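Local coordinates for Ice-binding protein isoform1a (Antarctomyces psychrotrophicus, PDB 7BWX) that binds ice, apparently by matching specific water molecules of its prism planes, and is an antifreeze protein built as a right-handed beta-solenoid, at residues Q23-A28 against S195-D200; V84-T89 against Y102-A107; L134-S139 against T165-E170; W155-S160 against G171-N176. The protein carries 1 engineered substitution. All coordinates share one frame; numbering follows the deposited sequence.

Contact 1. Residues Q23-A28 against S195-D200; sequences QGVANA and SAVTLD
Val25 and Val197 are paired neighbours in a parallel strand pair of the right-handed beta-solenoid, with Val25, Asn27, Val197 and Leu199 on one side of the sheet and Ala26, Ala28, Thr198 and Asp200 on the other. Strands 25-28 and 197-200 run 4.6 Å apart and only 11° from exact alignment, although 166 residues lie between the two segments. Val25 CB lies 4.1 Å from Val197 O. CG1, anti to the backbone N, reaches past that oxygen to Leu199 CD1 at 3.6 Å, the two side chains crossing obliquely. CG2, anti to the carbonyl carbon, comes instead to 4.3 Å from Val197 CB. The branched tip thus bridges two residues of the partner strand, and Leu199 in turn leans on Ala181 of the next strand, 179-181.

At the opposite side of the sheet Asp200 turns its OD2 to Thr183. Gly24, just ahead of strand 25-28, has backbone angles that would jam any CB against the preceding carbonyl, and its O accepts from Val197 N. Before it, Gln23 lays CB 3.4 Å from Ser195 O, the same oxygen that its N binds at 2.8 Å. Ala26 bonds to the residues on either side of its partner Thr198, giving its N to Val197 O and taking Leu199 N. The last bond runs from Ala28 N to Leu199 O at 3.0 Å.

Contact 2. Residues V84-T89 against Y102-A107; sequences VDQAGT and YKYDSA. With SO4 (sulfate ion), chain H.
The Tyr104 ring carries Gln86 on one face: CB sits 3.6 Å from the ring centroid in a CH-pi contact, with CG over the CZ end. At the ring's edge, in its plane, lies Thr89 O, 3.4 Å from CD2. The bend at chi2 (-74°) sets Gln86 CD near the hydroxyl end of the ring, and NE2 donates to Tyr104 OH at 3.2 Å, while the same nitrogen stands at the edge of the Tyr102 ring. Tyr102 meets Val84, whose CG2 lies 3.6 Å from CE2, and stacks on Phe97 and bonds through its OH to Val98 O. An alanine at Tyr104 would probably leave Gln86 NE2 without its hydroxyl acceptor and open a gap beneath Gln86 CB and CG.

Charges gather on the other side of the sheet. Lys103 NZ reaches Asp85 OD1 and Asp105 OD1, each at 3.1 Å. Asp85 OD1 takes Ala87 N from the opposite face of its carboxylate, forming an Asx turn. Ala87 O accepts from Asp105 N at 2.9 Å. A sulfate, probably from the crystallisation liquor, receives Ala107 N. A type II' turn from Gln86 to Thr89 follows strand 84-85 and stays bonded to residues 102-107, consistent with a corner of the beta-solenoid.

Contact 3. Residues L134-S139 against T165-E170; sequences LVTYAS and TYSHLE
Ser139 and Ala138 both turn to one carbonyl, that of Thr165. The hydrogen bond across the contact comes from Ser139 N to Thr165 O at 3.0 Å, and Ala138 CA adds a CA-H...O contact to the same oxygen at 3.1 Å. One backbone acceptor thus ties two successive corners of the solenoid together. Ser139 and Tyr166 both have positive phi, so the two segments bend alike here.

Water carries the second polar link. Water 2 lies 2.7 Å from Thr136 OG1 and donates to Ser167 OG at 3.2 Å, joining hydroxyls that stand 3.6 Å apart. Each hydroxyl also has a partner on Gly164: Thr136 OG1 its N, Ser167 OG its O.

Van der Waals contacts are few. Ala138 CB rests 3.4 Å from Thr165 OG1, which a Thr165 chi1 of 57° places between that residue's own backbone N and carbonyl carbon, and Ser167 CB sits 3.6 Å from Tyr137 O.

In the fold, strand 134-136 runs between strands 108-110 and 161-163. The chain turns beyond 161-163 into strand 168-170, where Leu169 packs against Leu163, Ile142 of strand 141-145 and Ile187 of strand 186-192.

Contact 4. Residues W155-S160 against G171-N176; sequences WIVGSS and GNVIAN
Val157 and Ala175 pack CB to CB at 4.0 Å on the same side of the sheet as Trp155 and Val173. Val157 CG2 extends this patch to Val173 CG1 at 4.2 Å, and Val173 CG2, anti to its carbonyl carbon, stands 4.1 Å from Trp155 CD1, oblique to the indole. On the other side of the sheet Ile156 and Ile174 run alongside one another in the same direction, with their CD1 atoms 4.0 Å apart.

Further out, the indole edge faces Gly171, its CA 4.1 Å from NE1. A CB on Gly171 would clash with that nitrogen, and the backbone angles there call for glycine in any case. NE1 donates to Glu170 O, just before the corner, and the ring stacks on Phe128. An alanine at Trp155 would probably leave Glu170 O without its indole N-H and open a gap beside Gly171 and Phe128.

Four backbone bonds join the strands, Trp155 N to Asn172 O and Val157 N to Ile174 O among them. The last, Asn176 N to Val157 O at 2.8 Å, marks the polar edge, where Asn176 CB lies 3.1 Å from Gly158 O.

Residues 155-157 and 172-175 run parallel, 15° off alignment, as parts of strands lying between 126-130 and 186-192. Helix 61-79 lies along the isoleucine side: Phe74 and Gln78 meet Ile156, while Arg71 meets Ile174 and bonds to Ala175 O.

Overall arrangement
Contacts 1 and 2 lie far apart on the solenoid, their centres 28 Å from each other, and contacts 3 and 4 fall between. Contact 1 joins segments from the two ends of the family region, so the chain between them includes all the others. Contacts 3 and 4 alternate along the sequence and touch: strand 168-170 turns straight into 172-175, Leu134 N probably bonds to Ser160 O at 3.2 Å, and Leu134 CB packs on Val157 CG2. Contact 2 comes to about 6 Å of contact 3, nearest atoms. Contacts 1 and 3 share the six-stranded sheet through 25-28, 197-200 and 134-136. The sulfate lies at contact 2, at one end of the set.

Contact 1. Residues Q23-A28 against S195-D200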
loop_
_atom_site.group_PDB
_atom_site.type_symbol
_atom_site.label_atom_id
_atom_site.label_comp_id
_atom_site.label_asym_id
_atom_site.label_seq_id
_atom_site.Cartn_x
_atom_site.Cartn_y
_atom_site.Cartn_z
ATOM N N GLN A 23 6.161 -13.220 -6.205
ATOM C CA GLN A 23 5.540 -14.521 -6.513
ATOM C C GLN A 23 4.188 -14.348 -7.219
ATOM O O GLN A 23 3.348 -15.280 -7.142
ATOM C CB GLN A 23 5.466 -15.384 -5.251
ATOM C CG GLN A 23 6.804 -15.664 -4.565
ATOM C CD GLN A 23 8.019 -15.890 -5.425
ATOM O OE1 GLN A 23 8.009 -16.618 -6.435
ATOM N NE2 GLN A 23 9.111 -15.275 -5.005
ATOM N N GLY A 24 3.985 -13.234 -7.923
ATOM C CA GLY A 24 2.954 -13.144 -8.949
ATOM C C GLY A 24 1.816 -12.194 -8.573
ATOM O O GLY A 24 1.684 -11.819 -7.385
ATOM N N VAL A 25 1.042 -11.819 -9.573
ATOM C CA VAL A 25 -0.202 -11.022 -9.417
ATOM C C VAL A 25 -1.300 -11.862 -10.051
ATOM O O VAL A 25 -1.118 -12.335 -11.204
ATOM C CB VAL A 25 -0.087 -9.647 -10.086
ATOM C CG1 VAL A 25 -1.372 -8.878 -9.887
ATOM C CG2 VAL A 25 1.082 -8.841 -9.590
ATOM N N ALA A 26 -2.326 -12.171 -9.292
ATOM C CA ALA A 26 -3.458 -13.001 -9.725
ATOM C C ALA A 26 -4.688 -12.091 -9.704
ATOM O O ALA A 26 -5.077 -11.702 -8.609
ATOM C CB ALA A 26 -3.655 -14.195 -8.808
ATOM N N ASN A 27 -5.278 -11.827 -10.859
ATOM C CA ASN A 27 -6.411 -10.894 -11.018
ATOM C C ASN A 27 -7.676 -11.634 -11.435
ATOM O O ASN A 27 -7.620 -12.466 -12.355
ATOM C CB ASN A 27 -6.088 -9.808 -12.057
ATOM C CG ASN A 27 -7.253 -8.873 -12.274
ATOM O OD1 ASN A 27 -7.965 -8.916 -13.329
ATOM N ND2 ASN A 27 -7.559 -8.160 -11.222
ATOM N N ALA A 28 -8.813 -11.161 -10.941
ATOM C CA ALA A 28 -10.156 -11.440 -11.482
ATOM C C ALA A 28 -10.807 -10.103 -11.833
ATOM O O ALA A 28 -10.572 -9.116 -11.112
ATOM C CB ALA A 28 -10.984 -12.149 -10.433
ATOM N N SER A 195 5.134 -11.317 -1.117
ATOM C CA SER A 195 4.789 -12.640 -1.707
ATOM C C SER A 195 3.993 -12.450 -3.004
ATOM O O SER A 195 4.627 -12.344 -4.065
ATOM C CB SER A 195 4.088 -13.537 -0.691
ATOM O OG SER A 195 2.863 -12.977 -0.207
ATOM N N ALA A 196 2.658 -12.449 -2.930
ATOM C CA ALA A 196 1.767 -12.283 -4.090
ATOM C C ALA A 196 0.838 -11.092 -3.844
ATOM O O ALA A 196 0.682 -10.659 -2.692
ATOM C CB ALA A 196 0.992 -13.541 -4.376
ATOM N N VAL A 197 0.281 -10.569 -4.922
ATOM C CA VAL A 197 -0.865 -9.622 -4.871
ATOM C C VAL A 197 -2.059 -10.334 -5.508
ATOM O O VAL A 197 -1.914 -10.857 -6.639
ATOM C CB VAL A 197 -0.537 -8.314 -5.590
ATOM C CG1 VAL A 197 -1.784 -7.444 -5.790
ATOM C CG2 VAL A 197 0.518 -7.551 -4.846
ATOM N N THR A 198 -3.193 -10.353 -4.831
ATOM C CA THR A 198 -4.460 -10.820 -5.449
ATOM C C THR A 198 -5.373 -9.617 -5.647
ATOM O O THR A 198 -5.421 -8.722 -4.740
ATOM C CB THR A 198 -5.179 -11.911 -4.664
ATOM O OG1 THR A 198 -5.692 -11.382 -3.440
ATOM C CG2 THR A 198 -4.249 -13.071 -4.375
ATOM N N LEU A 199 -6.002 -9.567 -6.817
ATOM C CA LEU A 199 -6.865 -8.426 -7.194
ATOM C C LEU A 199 -8.219 -8.964 -7.637
ATOM O O LEU A 199 -8.290 -10.040 -8.247
ATOM C CB LEU A 199 -6.206 -7.639 -8.300
ATOM C CG LEU A 199 -4.799 -7.096 -8.026
ATOM C CD1 LEU A 199 -4.198 -6.640 -9.331
ATOM C CD2 LEU A 199 -4.812 -5.967 -7.021
ATOM N N ASP A 200 -9.263 -8.174 -7.400
ATOM C CA ASP A 200 -10.602 -8.461 -7.944
ATOM C C ASP A 200 -11.266 -7.106 -8.264
ATOM O O ASP A 200 -11.677 -6.430 -7.315
ATOM C CB ASP A 200 -11.390 -9.314 -6.955
ATOM C CG ASP A 200 -12.805 -9.646 -7.462
ATOM O OD1 ASP A 200 -13.210 -9.150 -8.531
ATOM O OD2 ASP A 200 -13.493 -10.374 -6.781
#

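Contact 2. Residues V84-T89 against Y102-A107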
loop_
_atom_site.group_PDB
_atom_site.type_symbol
_atom_site.label_atom_id
_atom_site.label_comp_id
_atom_site.label_asym_id
_atom_site.label_seq_id
_atom_site.Cartn_x
_atom_site.Cartn_y
_atom_site.Cartn_z
ATOM N N VAL A 84 4.507 8.043 17.843
ATOM C CA VAL A 84 3.267 7.722 18.595
ATOM C C VAL A 84 3.204 6.218 18.795
ATOM O O VAL A 84 3.115 5.455 17.783
ATOM C CB VAL A 84 2.005 8.216 17.868
ATOM C CG1 VAL A 84 0.749 7.857 18.631
ATOM C CG2 VAL A 84 2.050 9.699 17.540
ATOM N N ASP A 85 3.184 5.784 20.045
ATOM C CA ASP A 85 3.054 4.359 20.385
ATOM C C ASP A 85 1.582 4.060 20.648
ATOM O O ASP A 85 1.084 4.561 21.657
ATOM C CB ASP A 85 3.959 4.026 21.570
ATOM C CG ASP A 85 3.934 2.573 21.997
ATOM O OD1 ASP A 85 3.221 1.772 21.381
ATOM O OD2 ASP A 85 4.640 2.260 22.965
ATOM N N GLN A 86 0.932 3.258 19.793
ATOM C CA GLN A 86 -0.513 2.937 19.868
ATOM C C GLN A 86 -0.636 1.590 20.542
ATOM O O GLN A 86 -1.764 1.130 20.753
ATOM C CB GLN A 86 -1.198 2.973 18.500
ATOM C CG GLN A 86 -1.062 4.273 17.744
ATOM C CD GLN A 86 -1.917 5.390 18.293
ATOM O OE1 GLN A 86 -1.817 5.699 19.481
ATOM N NE2 GLN A 86 -2.672 6.055 17.418
ATOM N N ALA A 87 0.502 0.981 20.888
ATOM C CA ALA A 87 0.543 -0.307 21.604
ATOM C C ALA A 87 -0.514 -1.268 21.030
ATOM O O ALA A 87 -0.413 -1.574 19.842
ATOM C CB ALA A 87 0.412 -0.040 23.088
ATOM N N GLY A 88 -1.445 -1.808 21.819
ATOM C CA GLY A 88 -2.374 -2.871 21.392
ATOM C C GLY A 88 -3.653 -2.313 20.739
ATOM O O GLY A 88 -4.610 -3.103 20.560
ATOM N N THR A 89 -3.737 -1.007 20.428
ATOM C CA THR A 89 -4.936 -0.424 19.720
ATOM C C THR A 89 -5.246 -1.240 18.459
ATOM O O THR A 89 -4.342 -1.457 17.677
ATOM C CB THR A 89 -4.712 1.025 19.290
ATOM O OG1 THR A 89 -4.376 1.741 20.477
ATOM C CG2 THR A 89 -5.901 1.650 18.589
ATOM N N TYR A 102 3.611 5.850 13.562
ATOM C CA TYR A 102 2.618 5.264 14.492
ATOM C C TYR A 102 2.906 3.771 14.619
ATOM O O TYR A 102 2.854 3.032 13.582
ATOM C CB TYR A 102 1.204 5.475 13.950
ATOM C CG TYR A 102 0.770 6.916 13.955
ATOM C CD1 TYR A 102 1.157 7.805 12.980
ATOM C CD2 TYR A 102 -0.058 7.397 14.959
ATOM C CE1 TYR A 102 0.746 9.131 12.994
ATOM C CE2 TYR A 102 -0.410 8.731 15.040
ATOM C CZ TYR A 102 -0.033 9.594 14.042
ATOM O OH TYR A 102 -0.403 10.907 14.127
ATOM N N LYS A 103 3.215 3.328 15.834
ATOM C CA LYS A 103 3.526 1.913 16.132
ATOM C C LYS A 103 2.283 1.209 16.634
ATOM O O LYS A 103 1.710 1.603 17.708
ATOM C CB LYS A 103 4.699 1.846 17.116
ATOM C CG LYS A 103 5.030 0.468 17.669
ATOM C CD LYS A 103 6.367 0.439 18.426
ATOM C CE LYS A 103 6.245 0.784 19.889
ATOM N NZ LYS A 103 5.481 -0.257 20.628
ATOM N N TYR A 104 1.908 0.132 15.962
ATOM C CA TYR A 104 0.839 -0.787 16.381
ATOM C C TYR A 104 1.427 -2.174 16.587
ATOM O O TYR A 104 1.987 -2.765 15.596
ATOM C CB TYR A 104 -0.293 -0.817 15.355
ATOM C CG TYR A 104 -1.082 0.471 15.262
ATOM C CD1 TYR A 104 -0.623 1.548 14.529
ATOM C CD2 TYR A 104 -2.294 0.603 15.910
ATOM C CE1 TYR A 104 -1.328 2.738 14.438
ATOM C CE2 TYR A 104 -3.029 1.778 15.817
ATOM C CZ TYR A 104 -2.542 2.851 15.096
ATOM O OH TYR A 104 -3.297 3.982 15.004
ATOM N N ASP A 105 1.226 -2.752 17.778
ATOM C CA ASP A 105 1.856 -4.041 18.136
ATOM C C ASP A 105 1.025 -5.223 17.691
ATOM O O ASP A 105 1.547 -6.331 17.737
ATOM C CB ASP A 105 2.042 -4.196 19.638
ATOM C CG ASP A 105 2.815 -3.067 20.261
ATOM O OD1 ASP A 105 3.747 -2.552 19.600
ATOM O OD2 ASP A 105 2.478 -2.732 21.433
ATOM N N SER A 106 -0.233 -5.057 17.314
ATOM C CA SER A 106 -1.040 -6.240 16.978
ATOM C C SER A 106 -1.913 -5.956 15.738
ATOM O O SER A 106 -1.745 -4.889 15.147
ATOM C CB SER A 106 -1.782 -6.645 18.239
ATOM O OG SER A 106 -2.733 -5.653 18.580
ATOM N N ALA A 107 -2.782 -6.881 15.398
ATOM C CA ALA A 107 -3.668 -6.838 14.228
ATOM C C ALA A 107 -4.515 -5.565 14.296
ATOM O O ALA A 107 -5.019 -5.222 15.399
ATOM C CB ALA A 107 -4.508 -8.074 14.180
HETATM S S SO4 H . -2.198 -10.581 16.169
HETATM O O1 SO4 H . -1.906 -10.559 14.726
HETATM O O2 SO4 H . -3.459 -11.247 16.382
HETATM O O3 SO4 H . -1.124 -11.288 16.847
HETATM O O4 SO4 H . -2.307 -9.232 16.740
HETATM O O HOH W 1 -2.009 -2.804 17.929
#

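Contact 3. Residues L134-S139 against T165-E170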
loop_
_atom_site.group_PDB
_atom_site.type_symbol
_atom_site.label_atom_id
_atom_site.label_comp_id
_atom_site.label_asym_id
_atom_site.label_seq_id
_atom_site.Cartn_x
_atom_site.Cartn_y
_atom_site.Cartn_z
ATOM N N LEU A 134 -3.124 -6.029 8.459
ATOM C CA LEU A 134 -4.008 -4.876 8.206
ATOM C C LEU A 134 -5.220 -5.444 7.502
ATOM O O LEU A 134 -5.069 -6.078 6.453
ATOM C CB LEU A 134 -3.303 -3.814 7.349
ATOM C CG LEU A 134 -4.241 -2.718 6.806
ATOM C CD1 LEU A 134 -4.783 -1.850 7.916
ATOM C CD2 LEU A 134 -3.513 -1.859 5.800
ATOM N N VAL A 135 -6.391 -5.219 8.061
ATOM C CA VAL A 135 -7.677 -5.522 7.386
ATOM C C VAL A 135 -8.493 -4.233 7.322
ATOM O O VAL A 135 -8.754 -3.627 8.394
ATOM C CB VAL A 135 -8.442 -6.613 8.127
ATOM C CG1 VAL A 135 -9.815 -6.819 7.492
ATOM C CG2 VAL A 135 -7.659 -7.921 8.170
ATOM N N THR A 136 -8.870 -3.815 6.135
ATOM C CA THR A 136 -9.819 -2.694 5.940
ATOM C C THR A 136 -11.169 -3.318 5.644
ATOM O O THR A 136 -11.247 -4.372 4.957
ATOM C CB THR A 136 -9.276 -1.695 4.926
ATOM O OG1 THR A 136 -9.404 -2.220 3.595
ATOM C CG2 THR A 136 -7.853 -1.301 5.243
ATOM N N TYR A 137 -12.232 -2.705 6.181
ATOM C CA TYR A 137 -13.605 -3.252 6.050
ATOM C C TYR A 137 -14.262 -2.676 4.793
ATOM O O TYR A 137 -13.758 -1.720 4.198
ATOM C CB TYR A 137 -14.348 -3.074 7.383
ATOM C CG TYR A 137 -13.757 -4.009 8.415
ATOM C CD1 TYR A 137 -13.963 -5.387 8.302
ATOM C CD2 TYR A 137 -12.811 -3.576 9.325
ATOM C CE1 TYR A 137 -13.363 -6.293 9.167
ATOM C CE2 TYR A 137 -12.258 -4.448 10.242
ATOM C CZ TYR A 137 -12.511 -5.814 10.151
ATOM O OH TYR A 137 -11.905 -6.708 10.993
ATOM N N ALA A 138 -15.370 -3.292 4.424
ATOM C CA ALA A 138 -16.188 -2.934 3.254
ATOM C C ALA A 138 -16.511 -1.444 3.358
ATOM O O ALA A 138 -16.843 -0.937 4.477
ATOM C CB ALA A 138 -17.413 -3.826 3.150
ATOM N N SER A 139 -16.281 -0.733 2.271
ATOM C CA SER A 139 -16.639 0.700 2.116
ATOM C C SER A 139 -15.892 1.552 3.125
ATOM O O SER A 139 -16.248 2.714 3.293
ATOM C CB SER A 139 -18.133 0.892 2.209
ATOM O OG SER A 139 -18.770 0.303 1.083
ATOM N N THR A 165 -13.982 -5.038 0.437
ATOM C CA THR A 165 -14.790 -4.802 -0.790
ATOM C C THR A 165 -15.251 -3.343 -0.831
ATOM O O THR A 165 -15.708 -2.801 0.204
ATOM C CB THR A 165 -15.979 -5.764 -0.891
ATOM O OG1 THR A 165 -16.731 -5.574 0.308
ATOM C CG2 THR A 165 -15.553 -7.217 -0.987
ATOM N N TYR A 166 -14.949 -2.669 -1.936
ATOM C CA TYR A 166 -15.387 -1.285 -2.218
ATOM C C TYR A 166 -14.711 -0.302 -1.286
ATOM O O TYR A 166 -15.125 0.871 -1.279
ATOM C CB TYR A 166 -16.923 -1.265 -2.229
ATOM C CG TYR A 166 -17.419 -2.025 -3.418
ATOM C CD1 TYR A 166 -17.167 -1.499 -4.669
ATOM C CD2 TYR A 166 -17.995 -3.279 -3.319
ATOM C CE1 TYR A 166 -17.565 -2.152 -5.819
ATOM C CE2 TYR A 166 -18.387 -3.964 -4.465
ATOM C CZ TYR A 166 -18.163 -3.388 -5.709
ATOM O OH TYR A 166 -18.480 -3.968 -6.908
ATOM N N SER A 167 -13.647 -0.720 -0.583
ATOM C CA SER A 167 -12.856 0.174 0.280
ATOM C C SER A 167 -12.009 1.108 -0.573
ATOM O O SER A 167 -11.811 0.838 -1.771
ATOM C CB SER A 167 -11.955 -0.607 1.228
ATOM O OG SER A 167 -10.982 -1.340 0.497
ATOM N N HIS A 168 -11.516 2.166 0.035
ATOM C CA HIS A 168 -10.620 3.131 -0.607
ATOM C C HIS A 168 -9.430 3.390 0.297
ATOM O O HIS A 168 -9.615 3.675 1.474
ATOM C CB HIS A 168 -11.338 4.434 -0.961
ATOM C CG HIS A 168 -10.413 5.395 -1.609
ATOM N ND1 HIS A 168 -9.948 5.177 -2.891
ATOM C CD2 HIS A 168 -9.759 6.488 -1.139
ATOM C CE1 HIS A 168 -9.090 6.136 -3.202
ATOM N NE2 HIS A 168 -8.980 6.976 -2.153
ATOM N N LEU A 169 -8.225 3.283 -0.266
ATOM C CA LEU A 169 -6.977 3.527 0.485
ATOM C C LEU A 169 -6.154 4.566 -0.256
ATOM O O LEU A 169 -6.189 4.632 -1.522
ATOM C CB LEU A 169 -6.224 2.212 0.671
ATOM C CG LEU A 169 -4.896 2.292 1.417
ATOM C CD1 LEU A 169 -4.658 1.053 2.253
ATOM C CD2 LEU A 169 -3.737 2.450 0.426
ATOM N N GLU A 170 -5.504 5.394 0.537
ATOM C CA GLU A 170 -4.495 6.345 0.088
ATOM C C GLU A 170 -3.182 5.836 0.691
ATOM O O GLU A 170 -3.137 5.560 1.909
ATOM C CB GLU A 170 -4.833 7.771 0.543
ATOM C CG GLU A 170 -6.188 8.288 0.010
ATOM C CD GLU A 170 -6.143 8.910 -1.370
ATOM O OE1 GLU A 170 -5.026 9.282 -1.804
ATOM O OE2 GLU A 170 -7.203 9.048 -2.022
HETATM O O HOH W 2 -8.444 -0.234 2.061
#

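Contact 4. Residues W155-S160 against G171-N176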
loop_
_atom_site.group_PDB
_atom_site.type_symbol
_atom_site.label_atom_id
_atom_site.label_comp_id
_atom_site.label_asym_id
_atom_site.label_seq_id
_atom_site.Cartn_x
_atom_site.Cartn_y
_atom_site.Cartn_z
ATOM N N TRP A 155 2.073 2.392 4.587
ATOM C CA TRP A 155 1.467 1.309 5.377
ATOM C C TRP A 155 2.475 0.147 5.421
ATOM O O TRP A 155 2.637 -0.540 4.406
ATOM C CB TRP A 155 0.149 0.862 4.751
ATOM C CG TRP A 155 -0.817 1.986 4.622
ATOM C CD1 TRP A 155 -1.047 2.791 3.533
ATOM C CD2 TRP A 155 -1.614 2.512 5.689
ATOM N NE1 TRP A 155 -1.986 3.739 3.846
ATOM C CE2 TRP A 155 -2.360 3.584 5.157
ATOM C CE3 TRP A 155 -1.838 2.101 7.006
ATOM C CZ2 TRP A 155 -3.253 4.316 5.940
ATOM C CZ3 TRP A 155 -2.693 2.840 7.786
ATOM C CH2 TRP A 155 -3.377 3.942 7.255
ATOM N N ILE A 156 3.228 0.043 6.500
ATOM C CA ILE A 156 4.297 -0.986 6.651
ATOM C C ILE A 156 3.650 -2.168 7.346
ATOM O O ILE A 156 3.396 -2.112 8.607
ATOM C CB ILE A 156 5.523 -0.440 7.397
ATOM C CG1 ILE A 156 6.016 0.879 6.821
ATOM C CG2 ILE A 156 6.619 -1.495 7.418
ATOM C CD1 ILE A 156 6.406 0.825 5.377
ATOM N N VAL A 157 3.201 -3.127 6.545
ATOM C CA VAL A 157 2.357 -4.237 7.038
ATOM C C VAL A 157 3.269 -5.432 7.366
ATOM O O VAL A 157 3.864 -6.038 6.411
ATOM C CB VAL A 157 1.281 -4.571 6.013
ATOM C CG1 VAL A 157 0.430 -5.740 6.462
ATOM C CG2 VAL A 157 0.392 -3.353 5.705
ATOM N N GLY A 158 3.321 -5.784 8.655
ATOM C CA GLY A 158 4.275 -6.753 9.222
ATOM C C GLY A 158 4.034 -8.159 8.710
ATOM O O GLY A 158 5.028 -8.902 8.573
ATOM N N SER A 159 2.796 -8.528 8.356
ATOM C CA SER A 159 2.496 -9.795 7.634
ATOM C C SER A 159 1.720 -9.493 6.335
ATOM O O SER A 159 2.372 -9.088 5.327
ATOM C CB SER A 159 1.830 -10.823 8.490
ATOM O OG SER A 159 0.610 -10.334 9.058
ATOM N N SER A 160 0.385 -9.612 6.358
ATOM C CA SER A 160 -0.437 -9.532 5.141
ATOM C C SER A 160 -1.533 -8.485 5.301
ATOM O O SER A 160 -1.995 -8.231 6.440
ATOM C CB SER A 160 -0.996 -10.880 4.794
ATOM O OG SER A 160 0.054 -11.791 4.477
ATOM N N GLY A 171 -2.160 5.752 -0.139
ATOM C CA GLY A 171 -0.804 5.513 0.342
ATOM C C GLY A 171 -0.135 4.276 -0.253
ATOM O O GLY A 171 -0.749 3.570 -1.052
ATOM N N ASN A 172 1.128 4.093 0.134
ATOM C CA ASN A 172 2.013 2.987 -0.328
ATOM C C ASN A 172 1.913 1.848 0.683
ATOM O O ASN A 172 2.270 2.033 1.843
ATOM C CB ASN A 172 3.426 3.531 -0.517
ATOM C CG ASN A 172 3.480 4.659 -1.522
ATOM O OD1 ASN A 172 3.097 4.477 -2.680
ATOM N ND2 ASN A 172 3.972 5.813 -1.096
ATOM N N VAL A 173 1.331 0.744 0.254
ATOM C CA VAL A 173 1.178 -0.469 1.051
ATOM C C VAL A 173 2.427 -1.292 0.764
ATOM O O VAL A 173 2.556 -1.776 -0.351
ATOM C CB VAL A 173 -0.102 -1.233 0.720
ATOM C CG1 VAL A 173 -0.211 -2.471 1.595
ATOM C CG2 VAL A 173 -1.362 -0.357 0.855
ATOM N N ILE A 174 3.282 -1.440 1.770
ATOM C CA ILE A 174 4.509 -2.272 1.715
ATOM C C ILE A 174 4.333 -3.405 2.710
ATOM O O ILE A 174 4.448 -3.201 3.910
ATOM C CB ILE A 174 5.751 -1.429 1.964
ATOM C CG1 ILE A 174 5.665 -0.092 1.232
ATOM C CG2 ILE A 174 6.961 -2.246 1.561
ATOM C CD1 ILE A 174 6.927 0.762 1.399
ATOM N N ALA A 175 3.857 -4.526 2.217
ATOM C CA ALA A 175 3.561 -5.692 3.058
ATOM C C ALA A 175 4.725 -6.687 3.028
ATOM O O ALA A 175 5.284 -6.933 1.969
ATOM C CB ALA A 175 2.314 -6.350 2.567
ATOM N N ASN A 176 4.959 -7.342 4.152
ATOM C CA ASN A 176 5.992 -8.390 4.278
ATOM C C ASN A 176 5.602 -9.592 3.434
ATOM O O ASN A 176 6.482 -10.200 2.825
ATOM C CB ASN A 176 6.125 -8.796 5.718
ATOM C CG ASN A 176 7.328 -9.683 5.934
ATOM O OD1 ASN A 176 8.433 -9.231 5.698
ATOM N ND2 ASN A 176 7.083 -10.922 6.341
#